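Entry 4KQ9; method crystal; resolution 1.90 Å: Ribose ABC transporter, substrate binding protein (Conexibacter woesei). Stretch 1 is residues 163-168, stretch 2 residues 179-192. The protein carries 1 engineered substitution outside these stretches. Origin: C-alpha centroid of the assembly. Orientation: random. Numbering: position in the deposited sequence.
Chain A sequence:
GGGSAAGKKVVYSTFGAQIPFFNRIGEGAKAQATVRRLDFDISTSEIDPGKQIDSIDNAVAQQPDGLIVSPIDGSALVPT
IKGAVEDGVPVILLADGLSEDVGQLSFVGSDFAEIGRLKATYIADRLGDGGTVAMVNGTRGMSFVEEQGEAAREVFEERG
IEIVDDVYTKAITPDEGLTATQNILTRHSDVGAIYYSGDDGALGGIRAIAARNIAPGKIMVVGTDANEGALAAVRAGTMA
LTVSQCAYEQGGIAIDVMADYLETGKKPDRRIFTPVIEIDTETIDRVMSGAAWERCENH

Stretch 1, residues 163-168: IVDDVY
Stretch 2 (179-192) TATQNILTRHSDVG

What holds the strand to the helix most firmly? A salt bridge does, between Asp-165 and Arg-187 in the last turn of the helix. Both nitrogens on one edge of the guanidinium converge on a single carboxylate oxygen: Arg-187 NE donates to Asp-165 OD2 at 2.7 Å, and Arg-187 NH2 adds a weak bond to Asp-165 OD2 at 2.9 Å. The oxygen lies near the guanidinium plane, as in-plane N-H donors require. Arg-187 reaches it with chi angles of -56° (m), -167° (t), -81° (m) and -95°, while Asp-165 has chi1 between wells at -112° and chi2 at -26°.

How does His-188 join this polar cluster? A water does the linking: it donates to Asp-165 OD1 at 2.7 Å and is hydrogen-bonded to His-188 NE2 at 2.8 Å. The direct approaches are near misses, because NE2 of His-188 lies 3.3 Å from O of Val-164 and 3.4 Å from OD2 of Asp-165, both at poor angles. OD2 of Asp-165 instead sits at the ring edge, 3.1 Å from CD2 of His-188. Val-164 (chi1 -71°, m) covers one face of the ring, its CB 3.9 Å from the centroid of His-188 and 5° off the ring normal, a CH-pi contact. The imidazole takes chi1 -53° (m) and chi2 -77°.

Which backbone paths bring these groups together? Strand 163-167 and helix 179-187 run nearly antiparallel, at 152°, with axes approaching to 9.5 Å. CA to CA, Val-164 is 7.5 Å from His-188, Asp-165 is 7.0 Å from Ile-184, and Val-167 is 7.8 Å from Ala-180. Helical phi/psi stop at His-188 (-138/70), although its N still bonds to Ile-184 O at 2.7 Å. A type I turn from His-188 to Val-191 follows, with Val-191 N donating to His-188 O at 3.2 Å. In the strand, Val-164 departs from extended geometry at -94/-20, and its side chain and that of Asp-165 both point toward the helix stretch; Ile-163 and Asp-166 point away.

What packs around the polar center? Val-164 CG2 meets Val-191 CG2 at 3.9 Å, with Val-191 at chi1 71° (p). Farther along the strand, Val-167 (chi1 -57°, m) packs loosely through CG2, 4.4 Å from Ala-180 CB and likewise 4.4 Å from Ile-184 CD1. Ile-184 (chi1 -76°, m; chi2 161°, t) also brings CG1 to 3.7 Å from Asp-165 OD2, placing aliphatic surface beside the carboxylate. The two stretches together bury 338 Å².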

# COMPACT_ATOMS: atom_id res chain seq x y z
N ILE A 163 17.10 -15.54 -9.60
CA ILE A 163 16.26 -15.63 -8.39
C ILE A 163 16.37 -17.03 -7.91
O ILE A 163 15.95 -17.93 -8.62
CB ILE A 163 14.80 -15.39 -8.73
CG1 ILE A 163 14.70 -14.02 -9.32
CG2 ILE A 163 13.91 -15.63 -7.52
CD1 ILE A 163 13.34 -13.79 -9.96
N VAL A 164 16.94 -17.24 -6.73
CA VAL A 164 17.27 -18.58 -6.25
C VAL A 164 16.21 -19.22 -5.41
O VAL A 164 16.24 -20.42 -5.24
CB VAL A 164 18.59 -18.64 -5.47
CG1 VAL A 164 19.75 -18.44 -6.44
CG2 VAL A 164 18.66 -17.61 -4.37
N ASP A 165 15.31 -18.41 -4.83
CA ASP A 165 14.20 -18.91 -4.05
C ASP A 165 13.12 -17.83 -4.19
O ASP A 165 13.40 -16.65 -4.22
CB ASP A 165 14.61 -19.11 -2.57
CG ASP A 165 14.66 -20.60 -2.12
OD1 ASP A 165 13.95 -21.52 -2.67
OD2 ASP A 165 15.44 -20.87 -1.18
N ASP A 166 11.89 -18.27 -4.34
CA ASP A 166 10.79 -17.39 -4.64
C ASP A 166 9.65 -18.07 -3.97
O ASP A 166 9.03 -18.89 -4.65
CB ASP A 166 10.58 -17.35 -6.18
CG ASP A 166 9.42 -16.42 -6.62
OD1 ASP A 166 8.65 -15.94 -5.75
OD2 ASP A 166 9.30 -16.13 -7.84
N VAL A 167 9.38 -17.72 -2.70
CA VAL A 167 8.45 -18.37 -1.82
C VAL A 167 7.30 -17.47 -1.34
O VAL A 167 7.39 -16.24 -1.36
CB VAL A 167 9.11 -18.93 -0.57
CG1 VAL A 167 10.24 -19.92 -0.93
CG2 VAL A 167 9.60 -17.83 0.34
N TYR A 168 6.17 -18.11 -1.01
CA TYR A 168 4.93 -17.40 -0.59
C TYR A 168 4.82 -17.80 0.83
O TYR A 168 5.36 -18.81 1.19
CB TYR A 168 3.74 -17.81 -1.42
CG TYR A 168 3.74 -17.19 -2.75
CD1 TYR A 168 4.43 -17.77 -3.83
CD2 TYR A 168 3.07 -16.02 -2.96
CE1 TYR A 168 4.44 -17.16 -5.07
CE2 TYR A 168 3.03 -15.44 -4.19
CZ TYR A 168 3.71 -16.02 -5.25
OH TYR A 168 3.70 -15.40 -6.45
N THR A 179 11.02 -17.16 9.57
CA THR A 179 11.06 -18.58 9.17
C THR A 179 11.45 -18.83 7.75
O THR A 179 12.32 -19.62 7.45
CB THR A 179 9.70 -19.21 9.45
OG1 THR A 179 9.65 -19.29 10.87
CG2 THR A 179 9.60 -20.66 8.88
N ALA A 180 10.86 -18.05 6.88
CA ALA A 180 11.18 -18.19 5.50
C ALA A 180 12.63 -17.85 5.20
O ALA A 180 13.32 -18.53 4.39
CB ALA A 180 10.20 -17.33 4.72
N THR A 181 13.12 -16.78 5.83
CA THR A 181 14.50 -16.35 5.62
C THR A 181 15.50 -17.34 6.20
O THR A 181 16.52 -17.64 5.56
CB THR A 181 14.74 -14.93 6.16
OG1 THR A 181 13.78 -14.02 5.59
CG2 THR A 181 16.19 -14.43 5.98
N GLN A 182 15.22 -17.87 7.39
CA GLN A 182 16.17 -18.82 7.93
C GLN A 182 16.27 -20.07 7.05
O GLN A 182 17.36 -20.49 6.78
CB GLN A 182 15.95 -19.12 9.42
CG GLN A 182 14.57 -19.46 9.86
CD GLN A 182 14.49 -19.87 11.35
OE1 GLN A 182 15.09 -19.27 12.27
NE2 GLN A 182 13.76 -20.92 11.57
N ASN A 183 15.17 -20.52 6.45
CA ASN A 183 15.20 -21.68 5.52
C ASN A 183 15.91 -21.35 4.26
O ASN A 183 16.72 -22.17 3.79
CB ASN A 183 13.82 -22.17 5.24
CG ASN A 183 13.17 -22.79 6.48
OD1 ASN A 183 13.85 -23.08 7.45
ND2 ASN A 183 11.88 -22.97 6.44
N ILE A 184 15.64 -20.17 3.68
CA ILE A 184 16.35 -19.73 2.51
C ILE A 184 17.84 -19.77 2.75
O ILE A 184 18.60 -20.22 1.90
CB ILE A 184 15.91 -18.30 2.04
CG1 ILE A 184 14.59 -18.37 1.34
CG2 ILE A 184 16.96 -17.68 1.10
CD1 ILE A 184 13.83 -17.01 1.25
N LEU A 185 18.27 -19.24 3.86
CA LEU A 185 19.71 -19.12 4.11
C LEU A 185 20.34 -20.49 4.34
O LEU A 185 21.51 -20.64 4.13
CB LEU A 185 19.99 -18.20 5.30
CG LEU A 185 19.62 -16.71 5.08
CD1 LEU A 185 19.59 -15.93 6.38
CD2 LEU A 185 20.59 -16.09 4.05
N THR A 186 19.57 -21.49 4.78
CA THR A 186 20.15 -22.83 4.94
C THR A 186 20.46 -23.45 3.56
O THR A 186 21.28 -24.33 3.47
CB THR A 186 19.29 -23.77 5.74
OG1 THR A 186 18.10 -24.15 5.00
CG2 THR A 186 18.97 -23.21 7.17
N ARG A 187 19.70 -23.05 2.55
CA ARG A 187 19.79 -23.57 1.19
C ARG A 187 20.69 -22.67 0.34
O ARG A 187 21.37 -23.16 -0.55
CB ARG A 187 18.44 -23.54 0.52
CG ARG A 187 17.31 -24.25 1.21
CD ARG A 187 16.10 -24.41 0.30
NE ARG A 187 15.27 -23.22 0.22
CZ ARG A 187 14.19 -22.98 0.96
NH1 ARG A 187 13.69 -23.87 1.84
NH2 ARG A 187 13.56 -21.83 0.81
N HIS A 188 20.65 -21.36 0.56
CA HIS A 188 21.43 -20.45 -0.29
C HIS A 188 22.09 -19.37 0.53
O HIS A 188 21.67 -18.20 0.53
CB HIS A 188 20.52 -19.79 -1.31
CG HIS A 188 19.70 -20.73 -2.11
ND1 HIS A 188 20.21 -21.45 -3.17
CD2 HIS A 188 18.39 -21.04 -2.04
CE1 HIS A 188 19.25 -22.20 -3.69
NE2 HIS A 188 18.13 -21.95 -3.04
N SER A 189 23.08 -19.75 1.31
CA SER A 189 23.63 -18.82 2.30
C SER A 189 24.35 -17.59 1.71
O SER A 189 24.55 -16.61 2.43
CB SER A 189 24.59 -19.56 3.25
OG SER A 189 25.57 -20.17 2.45
N ASP A 190 24.69 -17.64 0.43
CA ASP A 190 25.40 -16.59 -0.29
C ASP A 190 24.49 -15.63 -1.09
O ASP A 190 25.01 -14.87 -1.90
CB ASP A 190 26.37 -17.25 -1.30
CG ASP A 190 25.65 -18.19 -2.27
OD1 ASP A 190 24.46 -18.59 -2.05
OD2 ASP A 190 26.29 -18.58 -3.27
N VAL A 191 23.17 -15.71 -0.91
CA VAL A 191 22.23 -14.82 -1.59
C VAL A 191 22.67 -13.36 -1.37
O VAL A 191 23.05 -12.99 -0.27
CB VAL A 191 20.78 -15.14 -1.12
CG1 VAL A 191 20.50 -14.70 0.31
CG2 VAL A 191 19.76 -14.60 -2.08
N GLY A 192 22.58 -12.52 -2.39
CA GLY A 192 22.96 -11.12 -2.19
C GLY A 192 21.88 -10.18 -1.71
O GLY A 192 22.18 -9.14 -1.17
O HOH W 1 15.71 -23.43 -3.24